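Local coordinates for putative oxidoreductase (Jannaschia sp., PDB 3C24), which is a putative oxidoreductase that probably binds a nicotinamide dinucleotide cofactor through its Rossmann-type domain, its substrate and reaction being unestablished, at residues Glu160-Gly165 with Thr177-Val182. Numbering follows the deposited sequence.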
loop_
_atom_site.group_PDB
_atom_site.type_symbol
_atom_site.label_atom_id
_atom_site.label_comp_id
_atom_site.label_asym_id
_atom_site.label_seq_id
_atom_site.Cartn_x
_atom_site.Cartn_y
_atom_site.Cartn_z
ATOM N N GLU A 160 -10.366 -19.222 -30.694
ATOM C CA GLU A 160 -9.002 -19.087 -31.244
ATOM C C GLU A 160 -8.453 -17.657 -31.123
ATOM O O GLU A 160 -7.263 -17.404 -31.149
ATOM C CB GLU A 160 -8.941 -19.535 -32.686
ATOM C CG GLU A 160 -9.296 -21.007 -32.862
ATOM C CD GLU A 160 -10.764 -21.279 -33.233
ATOM O OE1 GLU A 160 -11.715 -20.621 -32.700
ATOM O OE2 GLU A 160 -10.941 -22.227 -34.059
ATOM N N HIS A 161 -9.381 -16.737 -30.981
ATOM C CA HIS A 161 -9.011 -15.317 -30.888
ATOM C C HIS A 161 -8.529 -14.925 -29.513
ATOM O O HIS A 161 -7.899 -13.853 -29.369
ATOM C CB HIS A 161 -10.161 -14.416 -31.340
ATOM C CG HIS A 161 -10.341 -14.412 -32.808
ATOM N ND1 HIS A 161 -11.205 -13.549 -33.448
ATOM C CD2 HIS A 161 -9.685 -15.089 -33.782
ATOM C CE1 HIS A 161 -11.124 -13.754 -34.753
ATOM N NE2 HIS A 161 -10.215 -14.685 -34.985
ATOM N N TYR A 162 -8.745 -15.777 -28.514
ATOM C CA TYR A 162 -8.281 -15.414 -27.165
ATOM C C TYR A 162 -6.767 -15.304 -27.195
ATOM O O TYR A 162 -6.209 -14.336 -26.732
ATOM C CB TYR A 162 -8.718 -16.405 -26.074
ATOM C CG TYR A 162 -8.080 -15.999 -24.772
ATOM C CD1 TYR A 162 -8.642 -15.013 -23.996
ATOM C CD2 TYR A 162 -6.842 -16.508 -24.390
ATOM C CE1 TYR A 162 -8.018 -14.590 -22.840
ATOM C CE2 TYR A 162 -6.220 -16.072 -23.232
ATOM C CZ TYR A 162 -6.794 -15.115 -22.477
ATOM O OH TYR A 162 -6.149 -14.667 -21.340
ATOM N N ALA A 163 -6.127 -16.304 -27.783
ATOM C CA ALA A 163 -4.649 -16.372 -27.837
ATOM C C ALA A 163 -4.094 -15.156 -28.552
ATOM O O ALA A 163 -3.064 -14.609 -28.160
ATOM C CB ALA A 163 -4.167 -17.643 -28.518
ATOM N N ILE A 164 -4.800 -14.714 -29.578
ATOM C CA ILE A 164 -4.306 -13.604 -30.382
ATOM C C ILE A 164 -4.389 -12.308 -29.532
ATOM O O ILE A 164 -3.441 -11.548 -29.403
ATOM C CB ILE A 164 -5.063 -13.477 -31.706
ATOM C CG1 ILE A 164 -4.819 -14.732 -32.557
ATOM C CG2 ILE A 164 -4.644 -12.203 -32.421
ATOM C CD1 ILE A 164 -5.811 -14.915 -33.730
ATOM N N GLY A 165 -5.545 -12.072 -28.953
ATOM C CA GLY A 165 -5.720 -10.879 -28.132
ATOM C C GLY A 165 -4.761 -10.855 -26.976
ATOM O O GLY A 165 -4.236 -9.811 -26.599
ATOM N N THR A 177 4.422 -11.176 -16.834
ATOM C CA THR A 177 4.788 -12.434 -16.241
ATOM C C THR A 177 3.718 -13.473 -16.401
ATOM O O THR A 177 3.998 -14.621 -16.676
ATOM C CB THR A 177 5.075 -12.254 -14.749
ATOM O OG1 THR A 177 3.989 -11.568 -14.133
ATOM C CG2 THR A 177 6.323 -11.441 -14.574
ATOM N N ARG A 178 2.510 -13.053 -16.098
ATOM C CA ARG A 178 1.315 -13.905 -16.115
ATOM C C ARG A 178 0.146 -13.192 -16.778
ATOM O O ARG A 178 -0.052 -12.024 -16.561
ATOM C CB ARG A 178 0.861 -14.210 -14.668
ATOM C CG ARG A 178 1.811 -14.990 -13.828
ATOM C CD ARG A 178 1.256 -15.350 -12.455
ATOM N NE ARG A 178 1.344 -14.277 -11.468
ATOM C CZ ARG A 178 2.467 -13.942 -10.862
ATOM N NH1 ARG A 178 3.591 -14.591 -11.133
ATOM N NH2 ARG A 178 2.473 -12.966 -9.980
ATOM N N THR A 179 -0.608 -13.951 -17.569
ATOM C CA THR A 179 -1.835 -13.488 -18.186
ATOM C C THR A 179 -2.981 -14.331 -17.701
ATOM O O THR A 179 -3.099 -15.507 -18.045
ATOM C CB THR A 179 -1.758 -13.619 -19.710
ATOM O OG1 THR A 179 -0.582 -12.919 -20.157
ATOM C CG2 THR A 179 -2.941 -13.021 -20.372
ATOM N N HIS A 180 -3.835 -13.688 -16.919
ATOM C CA HIS A 180 -5.014 -14.313 -16.309
ATOM C C HIS A 180 -6.261 -14.131 -17.170
ATOM O O HIS A 180 -6.672 -13.033 -17.457
ATOM C CB HIS A 180 -5.304 -13.695 -14.951
ATOM C CG HIS A 180 -4.160 -13.783 -13.987
ATOM N ND1 HIS A 180 -3.834 -14.957 -13.334
ATOM C CD2 HIS A 180 -3.303 -12.843 -13.541
ATOM C CE1 HIS A 180 -2.799 -14.730 -12.544
ATOM N NE2 HIS A 180 -2.472 -13.454 -12.631
ATOM N N ARG A 181 -6.824 -15.253 -17.603
ATOM C CA ARG A 181 -8.059 -15.270 -18.367
ATOM C C ARG A 181 -9.263 -15.301 -17.455
ATOM O O ARG A 181 -9.353 -16.124 -16.527
ATOM C CB ARG A 181 -8.157 -16.467 -19.325
ATOM C CG ARG A 181 -9.438 -16.432 -20.210
ATOM C CD ARG A 181 -9.409 -17.502 -21.275
ATOM N NE ARG A 181 -10.597 -17.422 -22.116
ATOM C CZ ARG A 181 -10.773 -18.154 -23.213
ATOM N NH1 ARG A 181 -9.824 -18.964 -23.628
ATOM N NH2 ARG A 181 -11.902 -18.036 -23.924
ATOM N N VAL A 182 -10.136 -14.339 -17.676
ATOM C CA VAL A 182 -11.415 -14.219 -16.943
ATOM C C VAL A 182 -12.586 -13.962 -17.894
ATOM O O VAL A 182 -12.414 -13.747 -19.098
ATOM C CB VAL A 182 -11.374 -13.072 -15.927
ATOM C CG1 VAL A 182 -10.348 -13.317 -14.794
ATOM C CG2 VAL A 182 -11.091 -11.724 -16.610
HETATM O O HOH W 1 -4.282 -16.356 -20.403
#
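Tyr162 of helix 160-172 and Arg181 of strand 176-181 lie antiparallel, the arginine chain running back over one face of the ring from the phenol end to CB. The guanidinium stacks on the ring with the planes nearly parallel (4°), offset, their centres 4.2 Å apart. The cation-pi contact is off-centre, Arg181 CZ sitting 32° off the normal at the ring centroid, because the guanidinium lies over the CB-CG end of Tyr162. There Arg181 NH1 comes within 3.6 Å of Tyr162 CG. The middle of the same face is taken by a CH-pi contact, Arg181 CD lying 3.6 Å from the centroid. Arg181 reaches this far because its chain is fully extended, with CG anti to the backbone N (chi1 -176°); its guanidinium is also held by a salt bridge from NH1 to Glu159. Van der Waals contacts gather at the phenol end, where Tyr162 OH rests 3.4 Å from Arg181 CB and 3.7 Å from the methyl CG2 of Thr179, whose OG1 hydrogen-bonds Glu170 further along the helix. The polar link is indirect: one water joins Tyr162 OH (2.7 Å) to Thr179 O, to which it donates (2.8 Å). With an alanine here in place of Tyr162, the Arg181 chain is likely to lose the ring it lies on and the water its phenol partner. Tyr162 also meets the ring of Phe119 and touches Cys152, while the other side of the strand faces the second subunit, where His180 NE2 hydrogen-bonds Asp226 of that subunit. This surface contact packs helix to strand in the beta-alpha-beta unit 148-156, 160-172 and 176-181, whose last strand lies at one edge of the chain's mixed, Rossmann-like sheet.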